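Local coordinates for flagellar basal body rod modification protein (Helicobacter pylori 26695, PDB 4ZZF) that is probably required for assembly of the flagellar hook, perhaps as a scaffolding protein, and is represented here by a fragment containing its Ig-like domain, at residues A[16-21]-A[85-90]; A[24-29]-A[70-75]; A[42-47]-A[57-62]. All coordinates share one frame; numbering follows the deposited sequence.

Overall arrangement
All three contacts lie in the FlgD Ig-like domain and belong to two antiparallel sheets packed face to face. Interaction 1 (16-21 with 85-90) and interaction 3 (42-47 with 57-62) reach the same sheet, in which strands 43-47 and 86-94 are neighbours; their centres are about 17 Å apart. Interaction 2 (24-29 with 70-75) forms the facing pair of strands, its centre about 10 Å from that of interaction 1 and about 12 Å from that of interaction 3. The contacts are nested along the chain, 3 inside 2 inside 1. Between the sheets, Phe-27 meets Ile-90, and Phe-71 meets Ile-44 and Leu-59.

Interaction 1. Residues A[16-21]-A[85-90]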
loop_
_atom_site.group_PDB
_atom_site.type_symbol
_atom_site.label_atom_id
_atom_site.label_comp_id
_atom_site.label_asym_id
_atom_site.label_seq_id
_atom_site.Cartn_x
_atom_site.Cartn_y
_atom_site.Cartn_z
ATOM N N GLY A 16 5.927 28.445 1.156
ATOM C CA GLY A 16 5.398 29.794 1.233
ATOM C C GLY A 16 4.151 29.993 0.403
ATOM O O GLY A 16 3.856 29.201 -0.474
ATOM N N ALA A 17 3.409 31.052 0.696
ATOM C CA ALA A 17 2.260 31.441 -0.106
ATOM C C ALA A 17 2.454 32.861 -0.635
ATOM O O ALA A 17 3.196 33.656 -0.051
ATOM C CB ALA A 17 0.985 31.354 0.706
ATOM N N ASN A 18 1.780 33.192 -1.728
ATOM C CA ASN A 18 1.936 34.521 -2.308
ATOM C C ASN A 18 0.910 35.530 -1.818
ATOM O O ASN A 18 -0.294 35.287 -1.891
ATOM C CB ASN A 18 1.873 34.454 -3.826
ATOM C CG ASN A 18 1.978 35.825 -4.461
ATOM O OD1 ASN A 18 0.968 36.420 -4.853
ATOM N ND2 ASN A 18 3.198 36.350 -4.540
ATOM N N PHE A 19 1.397 36.659 -1.316
ATOM C CA PHE A 19 0.527 37.789 -1.000
ATOM C C PHE A 19 0.662 38.848 -2.087
ATOM O O PHE A 19 1.771 39.310 -2.359
ATOM C CB PHE A 19 0.875 38.376 0.364
ATOM C CG PHE A 19 0.072 39.589 0.724
ATOM C CD1 PHE A 19 -1.310 39.540 0.734
ATOM C CD2 PHE A 19 0.700 40.769 1.084
ATOM C CE1 PHE A 19 -2.053 40.652 1.081
ATOM C CE2 PHE A 19 -0.034 41.878 1.431
ATOM C CZ PHE A 19 -1.415 41.822 1.430
ATOM N N ASP A 20 -0.456 39.230 -2.703
ATOM C CA ASP A 20 -0.402 40.135 -3.857
ATOM C C ASP A 20 -0.242 41.604 -3.462
ATOM O O ASP A 20 0.139 42.429 -4.291
ATOM C CB ASP A 20 -1.646 39.971 -4.755
ATOM C CG ASP A 20 -2.957 40.324 -4.053
ATOM O OD1 ASP A 20 -2.973 41.225 -3.183
ATOM O OD2 ASP A 20 -3.990 39.700 -4.397
ATOM N N GLY A 21 -0.546 41.928 -2.206
ATOM C CA GLY A 21 -0.438 43.296 -1.737
ATOM C C GLY A 21 -1.737 43.889 -1.219
ATOM O O GLY A 21 -1.722 44.814 -0.397
ATOM N N LYS A 85 4.137 43.087 -1.173
ATOM C CA LYS A 85 3.700 41.896 -1.877
ATOM C C LYS A 85 4.872 40.934 -1.976
ATOM O O LYS A 85 6.030 41.345 -1.929
ATOM C CB LYS A 85 3.155 42.235 -3.272
ATOM C CG LYS A 85 4.201 42.684 -4.290
ATOM C CD LYS A 85 3.550 43.140 -5.613
ATOM C CE LYS A 85 3.463 42.011 -6.638
ATOM N NZ LYS A 85 2.949 42.466 -7.981
ATOM N N GLY A 86 4.568 39.647 -2.098
ATOM C CA GLY A 86 5.608 38.651 -2.257
ATOM C C GLY A 86 5.273 37.328 -1.615
ATOM O O GLY A 86 4.118 37.078 -1.245
ATOM N N ASN A 87 6.289 36.480 -1.506
ATOM C CA ASN A 87 6.133 35.182 -0.875
ATOM C C ASN A 87 6.353 35.228 0.628
ATOM O O ASN A 87 7.394 35.677 1.107
ATOM C CB ASN A 87 7.095 34.161 -1.470
ATOM C CG ASN A 87 6.382 32.916 -1.955
ATOM O OD1 ASN A 87 5.284 33.001 -2.508
ATOM N ND2 ASN A 87 6.940 31.742 -1.631
ATOM N N TYR A 88 5.364 34.744 1.364
ATOM C CA TYR A 88 5.471 34.623 2.812
ATOM C C TYR A 88 5.454 33.170 3.282
ATOM O O TYR A 88 4.563 32.394 2.921
ATOM C CB TYR A 88 4.348 35.414 3.462
ATOM C CG TYR A 88 4.607 36.885 3.352
ATOM C CD1 TYR A 88 4.292 37.585 2.187
ATOM C CD2 TYR A 88 5.207 37.572 4.394
ATOM C CE1 TYR A 88 4.546 38.942 2.080
ATOM C CE2 TYR A 88 5.469 38.923 4.301
ATOM C CZ TYR A 88 5.137 39.606 3.146
ATOM O OH TYR A 88 5.411 40.949 3.071
ATOM N N LYS A 89 6.455 32.811 4.076
ATOM C CA LYS A 89 6.523 31.497 4.721
ATOM C C LYS A 89 5.583 31.427 5.919
ATOM O O LYS A 89 5.614 32.293 6.800
ATOM C CB LYS A 89 7.952 31.186 5.178
ATOM C CG LYS A 89 8.982 31.263 4.078
ATOM C CD LYS A 89 10.393 31.145 4.630
ATOM C CE LYS A 89 11.439 31.348 3.534
ATOM N NZ LYS A 89 12.833 31.072 4.008
ATOM N N ILE A 90 4.756 30.390 5.956
ATOM C CA ILE A 90 3.810 30.215 7.045
ATOM C C ILE A 90 4.090 28.908 7.785
ATOM O O ILE A 90 4.167 27.836 7.164
ATOM C CB ILE A 90 2.361 30.231 6.537
ATOM C CG1 ILE A 90 2.082 31.548 5.804
ATOM C CG2 ILE A 90 1.398 30.046 7.695
ATOM C CD1 ILE A 90 0.691 31.652 5.233
#
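The carbonyl oxygen of Ala-17 receives the backbone N-H of Tyr-88, with Tyr-88 N 2.8 Å from Ala-17 O and an N-H...O angle of 168°. The CA of Asn-87 adds a C-H...O contact to the same oxygen, lying 3.4 Å from Ala-17 O. Tyr-88 O in turn accepts the N-H of Ala-17, and Phe-19 and Gly-86 form a second reciprocal pair, so four backbone bonds join the antiparallel strands 16-19 and 86-90.

Ala-17, Phe-19 and Tyr-88 direct their side chains to one face of this sheet. There the CB of Phe-19 rests against the Tyr-88 ring, 4.0 Å from Tyr-88 CD1. Tyr-88 CG, anti to its carbonyl carbon (chi1 -73°), starts the ring that carries CD1 and CE1 to Phe-19 CB. Both rings also meet Trp-73 of the facing sheet, Tyr-88 in an edge-to-face arrangement, while Tyr-88 OH is hydrogen-bonded to Pro-84 O.

Where the chain turns after Phe-19, the N of Gly-21 sits over the centre of the Phe-19 ring, 3.5 Å above its plane. The aliphatic part of Lys-85 lies beside this turn, its CB 3.2 Å from Asp-20 O. Across the strands, the chemistry thus divides between a regular backbone network, which satisfies the peptide groups of alternate residues, and a largely aromatic, apolar face that meets Trp-73 and Leu-25 of the facing sheet.

Interaction 2. Residues A[24-29]-A[70-75]; sequences KLSFSL and NFEWDG
Phe-71 lays its CB over one face of the Phe-27 ring, 3.4 Å from the ring plane and nearer the rim than the centre, in a CH-pi contact. The ring planes are inclined by only 24°, but their centroids are 5.5 Å apart and little of one ring lies over the other. With Phe-27 CG between its backbone N and carbonyl carbon (chi1 70°), the ring attached there comes nearer strand 70-73 and under Phe-71 CB. Trp-73 CB lies at the edge of the same ring, near its plane. Leu-29 borders both rings, its CG in the plane of the Phe-27 ring at the edge and its CB 3.9 Å from Phe-71 CE2. Leu-25 CD2 meets the edge of the Trp-73 ring.

Behind this apolar layer run strands 25-29 and 70-73, an antiparallel pair that makes one sheet of the Ig-like sandwich. Reciprocal backbone bonds link Leu-25 with Trp-73 and Phe-27 with Phe-71; the shortest spans 2.7 Å from Phe-71 N to Phe-27 O.

On the other face of the pair, Lys-24 and Glu-72 form a salt bridge, with Lys-24 NZ 3.1 Å from Glu-72 OE2 and above the carboxylate plane. A water molecule bridges Ser-28 OG and Asn-70 OD1, donating to the latter. Between the sheets, Phe-27 touches Ile-90; the Phe-71 ring meets Tyr-62 edge-to-face. Trp-73 NE1 is hydrogen-bonded to Thr-76 O, just beyond the segment.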
loop_
_atom_site.group_PDB
_atom_site.type_symbol
_atom_site.label_atom_id
_atom_site.label_comp_id
_atom_site.label_asym_id
_atom_site.label_seq_id
_atom_site.Cartn_x
_atom_site.Cartn_y
_atom_site.Cartn_z
ATOM N N LYS A 24 -6.831 39.340 0.643
ATOM C CA LYS A 24 -6.664 38.346 1.699
ATOM C C LYS A 24 -5.957 37.102 1.180
ATOM O O LYS A 24 -5.982 36.799 -0.015
ATOM C CB LYS A 24 -8.027 37.944 2.281
ATOM C CG LYS A 24 -8.558 36.642 1.661
ATOM C CD LYS A 24 -9.813 36.088 2.326
ATOM C CE LYS A 24 -10.856 37.161 2.610
ATOM N NZ LYS A 24 -12.153 36.543 3.036
ATOM N N LEU A 25 -5.335 36.372 2.088
ATOM C CA LEU A 25 -4.718 35.122 1.704
ATOM C C LEU A 25 -5.355 33.968 2.458
ATOM O O LEU A 25 -5.275 33.901 3.678
ATOM C CB LEU A 25 -3.221 35.167 1.969
ATOM C CG LEU A 25 -2.536 33.857 1.614
ATOM C CD1 LEU A 25 -2.598 33.623 0.103
ATOM C CD2 LEU A 25 -1.117 33.899 2.116
ATOM N N SER A 26 -6.010 33.077 1.731
ATOM C CA SER A 26 -6.477 31.832 2.315
ATOM C C SER A 26 -5.324 30.856 2.285
ATOM O O SER A 26 -4.583 30.807 1.299
ATOM C CB SER A 26 -7.676 31.264 1.549
ATOM O OG SER A 26 -8.834 32.036 1.799
ATOM N N PHE A 27 -5.155 30.098 3.363
ATOM C CA PHE A 27 -4.138 29.049 3.396
ATOM C C PHE A 27 -4.535 27.955 4.384
ATOM O O PHE A 27 -5.393 28.146 5.248
ATOM C CB PHE A 27 -2.762 29.628 3.756
ATOM C CG PHE A 27 -2.652 30.081 5.186
ATOM C CD1 PHE A 27 -3.006 31.371 5.547
ATOM C CD2 PHE A 27 -2.205 29.215 6.175
ATOM C CE1 PHE A 27 -2.912 31.785 6.864
ATOM C CE2 PHE A 27 -2.108 29.628 7.489
ATOM C CZ PHE A 27 -2.459 30.904 7.838
ATOM N N SER A 28 -3.890 26.807 4.253
ATOM C CA SER A 28 -4.230 25.636 5.041
ATOM C C SER A 28 -2.986 25.052 5.745
ATOM O O SER A 28 -1.871 25.062 5.198
ATOM C CB SER A 28 -4.909 24.609 4.130
ATOM O OG SER A 28 -4.672 23.286 4.554
ATOM N N LEU A 29 -3.182 24.599 6.983
ATOM C CA LEU A 29 -2.133 23.958 7.767
ATOM C C LEU A 29 -2.601 22.596 8.252
ATOM O O LEU A 29 -3.762 22.427 8.648
ATOM C CB LEU A 29 -1.739 24.818 8.970
ATOM C CG LEU A 29 -0.979 26.095 8.651
ATOM C CD1 LEU A 29 -0.694 26.866 9.944
ATOM C CD2 LEU A 29 0.295 25.748 7.952
ATOM N N ASN A 70 -8.357 25.575 7.702
ATOM C CA ASN A 70 -8.192 26.726 6.809
ATOM C C ASN A 70 -8.134 28.039 7.568
ATOM O O ASN A 70 -8.891 28.269 8.501
ATOM C CB ASN A 70 -9.311 26.782 5.776
ATOM C CG ASN A 70 -9.435 25.497 5.008
ATOM O OD1 ASN A 70 -8.500 25.073 4.330
ATOM N ND2 ASN A 70 -10.582 24.854 5.120
ATOM N N PHE A 71 -7.208 28.890 7.163
ATOM C CA PHE A 71 -7.010 30.166 7.819
ATOM C C PHE A 71 -7.029 31.283 6.792
ATOM O O PHE A 71 -6.950 31.028 5.588
ATOM C CB PHE A 71 -5.687 30.189 8.578
ATOM C CG PHE A 71 -5.555 29.106 9.623
ATOM C CD1 PHE A 71 -5.998 29.317 10.917
ATOM C CD2 PHE A 71 -4.967 27.887 9.306
ATOM C CE1 PHE A 71 -5.856 28.333 11.879
ATOM C CE2 PHE A 71 -4.826 26.896 10.257
ATOM C CZ PHE A 71 -5.274 27.117 11.546
ATOM N N GLU A 72 -7.144 32.518 7.273
ATOM C CA GLU A 72 -7.017 33.677 6.405
ATOM C C GLU A 72 -6.068 34.665 7.049
ATOM O O GLU A 72 -5.991 34.766 8.274
ATOM C CB GLU A 72 -8.380 34.325 6.134
ATOM C CG GLU A 72 -9.274 33.501 5.204
ATOM C CD GLU A 72 -10.659 34.107 4.971
ATOM O OE1 GLU A 72 -11.097 34.966 5.771
ATOM O OE2 GLU A 72 -11.308 33.711 3.972
ATOM N N TRP A 73 -5.323 35.366 6.210
ATOM C CA TRP A 73 -4.447 36.432 6.650
ATOM C C TRP A 73 -4.750 37.678 5.823
ATOM O O TRP A 73 -4.779 37.596 4.590
ATOM C CB TRP A 73 -3.000 36.016 6.483
ATOM C CG TRP A 73 -2.013 37.090 6.762
ATOM C CD1 TRP A 73 -2.054 37.997 7.772
ATOM C CD2 TRP A 73 -0.834 37.370 6.004
ATOM N NE1 TRP A 73 -0.956 38.821 7.701
ATOM C CE2 TRP A 73 -0.194 38.455 6.631
ATOM C CE3 TRP A 73 -0.251 36.808 4.873
ATOM C CZ2 TRP A 73 0.994 38.992 6.145
ATOM C CZ3 TRP A 73 0.932 37.334 4.404
ATOM C CH2 TRP A 73 1.541 38.418 5.038
ATOM N N ASP A 74 -4.974 38.818 6.483
ATOM C CA ASP A 74 -5.372 40.040 5.774
ATOM C C ASP A 74 -4.186 40.740 5.131
ATOM O O ASP A 74 -4.350 41.743 4.446
ATOM C CB ASP A 74 -6.108 41.015 6.710
ATOM C CG ASP A 74 -5.283 41.415 7.932
ATOM O OD1 ASP A 74 -4.042 41.286 7.909
ATOM O OD2 ASP A 74 -5.885 41.869 8.926
ATOM N N GLY A 75 -2.993 40.207 5.354
ATOM C CA GLY A 75 -1.796 40.766 4.764
ATOM C C GLY A 75 -1.202 41.911 5.561
ATOM O O GLY A 75 -0.355 42.650 5.047
HETATM O O HOH W 1 -7.264 22.572 3.612
#

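Interaction 3. Residues A[42-47]-A[57-62]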
loop_
_atom_site.group_PDB
_atom_site.type_symbol
_atom_site.label_atom_id
_atom_site.label_comp_id
_atom_site.label_asym_id
_atom_site.label_seq_id
_atom_site.Cartn_x
_atom_site.Cartn_y
_atom_site.Cartn_z
ATOM N N PRO A 42 -0.087 27.995 21.520
ATOM C CA PRO A 42 0.008 27.622 20.103
ATOM C C PRO A 42 -0.260 28.808 19.188
ATOM O O PRO A 42 -1.143 29.616 19.452
ATOM C CB PRO A 42 -1.082 26.565 19.942
ATOM C CG PRO A 42 -2.141 26.999 20.922
ATOM C CD PRO A 42 -1.354 27.537 22.117
ATOM N N ALA A 43 0.489 28.904 18.104
ATOM C CA ALA A 43 0.334 30.032 17.218
ATOM C C ALA A 43 0.895 29.736 15.837
ATOM O O ALA A 43 1.781 28.899 15.683
ATOM C CB ALA A 43 1.021 31.256 17.819
ATOM N N ILE A 44 0.364 30.441 14.845
ATOM C CA ILE A 44 0.940 30.522 13.499
ATOM C C ILE A 44 1.934 31.677 13.374
ATOM O O ILE A 44 1.657 32.791 13.834
ATOM C CB ILE A 44 -0.163 30.736 12.448
ATOM C CG1 ILE A 44 -1.141 29.567 12.448
ATOM C CG2 ILE A 44 0.434 30.982 11.070
ATOM C CD1 ILE A 44 -2.432 29.861 11.692
ATOM N N GLN A 45 3.085 31.434 12.756
ATOM C CA GLN A 45 3.998 32.529 12.432
ATOM C C GLN A 45 4.066 32.739 10.913
ATOM O O GLN A 45 4.192 31.777 10.149
ATOM C CB GLN A 45 5.410 32.272 12.978
ATOM C CG GLN A 45 5.510 32.058 14.488
ATOM C CD GLN A 45 5.028 30.662 14.932
ATOM O OE1 GLN A 45 5.366 29.641 14.312
ATOM N NE2 GLN A 45 4.233 30.619 16.005
ATOM N N ILE A 46 3.995 33.999 10.486
ATOM C CA ILE A 46 4.176 34.354 9.084
ATOM C C ILE A 46 5.458 35.158 8.890
ATOM O O ILE A 46 5.625 36.230 9.466
ATOM C CB ILE A 46 2.984 35.136 8.569
ATOM C CG1 ILE A 46 1.692 34.392 8.936
ATOM C CG2 ILE A 46 3.106 35.351 7.062
ATOM C CD1 ILE A 46 0.414 35.078 8.493
ATOM N N LEU A 47 6.365 34.630 8.076
ATOM C CA LEU A 47 7.683 35.222 7.889
ATOM C C LEU A 47 7.829 35.711 6.449
ATOM O O LEU A 47 7.211 35.137 5.539
ATOM C CB LEU A 47 8.785 34.206 8.203
ATOM C CG LEU A 47 9.102 33.763 9.648
ATOM C CD1 LEU A 47 7.877 33.386 10.422
ATOM C CD2 LEU A 47 10.059 32.579 9.630
ATOM N N ILE A 57 -0.459 34.718 14.444
ATOM C CA ILE A 57 -1.864 34.427 14.634
ATOM C C ILE A 57 -2.015 33.356 15.708
ATOM O O ILE A 57 -1.531 32.235 15.530
ATOM C CB ILE A 57 -2.508 33.943 13.333
ATOM C CG1 ILE A 57 -2.240 34.942 12.206
ATOM C CG2 ILE A 57 -3.996 33.696 13.512
ATOM C CD1 ILE A 57 -2.828 34.508 10.898
ATOM N N PRO A 58 -2.679 33.696 16.829
ATOM C CA PRO A 58 -2.876 32.742 17.934
ATOM C C PRO A 58 -3.774 31.558 17.560
ATOM O O PRO A 58 -4.806 31.743 16.916
ATOM C CB PRO A 58 -3.537 33.602 19.028
ATOM C CG PRO A 58 -4.173 34.738 18.295
ATOM C CD PRO A 58 -3.247 35.020 17.133
ATOM N N LEU A 59 -3.390 30.358 17.978
ATOM C CA LEU A 59 -4.158 29.154 17.663
ATOM C C LEU A 59 -5.074 28.706 18.803
ATOM O O LEU A 59 -5.852 27.753 18.652
ATOM C CB LEU A 59 -3.209 28.019 17.282
ATOM C CG LEU A 59 -2.667 28.087 15.857
ATOM C CD1 LEU A 59 -1.743 26.929 15.589
ATOM C CD2 LEU A 59 -3.818 28.071 14.856
ATOM N N LYS A 60 -4.963 29.400 19.932
ATOM C CA LYS A 60 -5.838 29.228 21.105
ATOM C C LYS A 60 -7.270 28.776 20.779
ATOM O O LYS A 60 -7.779 27.794 21.330
ATOM C CB LYS A 60 -5.881 30.565 21.868
ATOM C CG LYS A 60 -6.528 30.566 23.220
ATOM C CD LYS A 60 -6.188 31.886 23.929
ATOM C CE LYS A 60 -7.248 32.256 24.962
ATOM N NZ LYS A 60 -6.956 33.564 25.619
ATOM N N ASP A 61 -7.910 29.492 19.860
ATOM C CA ASP A 61 -9.324 29.267 19.571
ATOM C C ASP A 61 -9.576 27.978 18.808
ATOM O O ASP A 61 -10.721 27.568 18.656
ATOM C CB ASP A 61 -9.910 30.446 18.781
ATOM C CG ASP A 61 -10.000 31.718 19.615
ATOM O OD1 ASP A 61 -10.315 31.620 20.825
ATOM O OD2 ASP A 61 -9.745 32.814 19.066
ATOM N N TYR A 62 -8.517 27.334 18.332
ATOM C CA TYR A 62 -8.701 26.135 17.525
ATOM C C TYR A 62 -8.506 24.901 18.370
ATOM O O TYR A 62 -8.292 23.797 17.851
ATOM C CB TYR A 62 -7.750 26.146 16.321
ATOM C CG TYR A 62 -8.092 27.242 15.340
ATOM C CD1 TYR A 62 -7.614 28.534 15.524
ATOM C CD2 TYR A 62 -8.926 26.997 14.253
ATOM C CE1 TYR A 62 -7.937 29.555 14.646
ATOM C CE2 TYR A 62 -9.255 28.005 13.363
ATOM C CZ TYR A 62 -8.757 29.284 13.563
ATOM O OH TYR A 62 -9.071 30.298 12.689
#
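A beta hairpin of strands 43-47 and 53-58 brings Ile-44 opposite Ile-57 in an antiparallel hydrogen-bonded pair. Ile-44 N lies 2.7 Å from Ile-57 O, and Ile-57 N returns a bond of 2.9 Å to Ile-44 O. Beyond Pro-58 the chain leaves the strand, yet one more backbone bond follows, from Leu-59 N to Pro-42 O at 2.8 Å, with the donor 41° out of the carbonyl plane.

Side chains also meet at this end of the hairpin. Leu-59 directs its CB toward Pro-42, 3.7 Å from Pro-42 CB. Its CG is anti to the carbonyl carbon (chi1 -79°) and lies near the Ala-43 backbone. At the end of the leucine, CD2 reaches the CG1 and CD1 atoms of Ile-44, 3.9 Å from Ile-44 CD1, the two side chains crossing at about a right angle.

In the Ig-like sandwich, Ile-44 and Leu-59 also meet Phe-71 of the facing sheet, while strand 86-94 flanks strand 43-47 by backbone bonds such as that between Gln-45 and Lys-91. Toward the hairpin turn, the methyl ends of Ile-46 and Ile-57 touch, with Ile-46 CD1 4.1 Å from Ile-57 CD1; Ile-46 also packs against Trp-73.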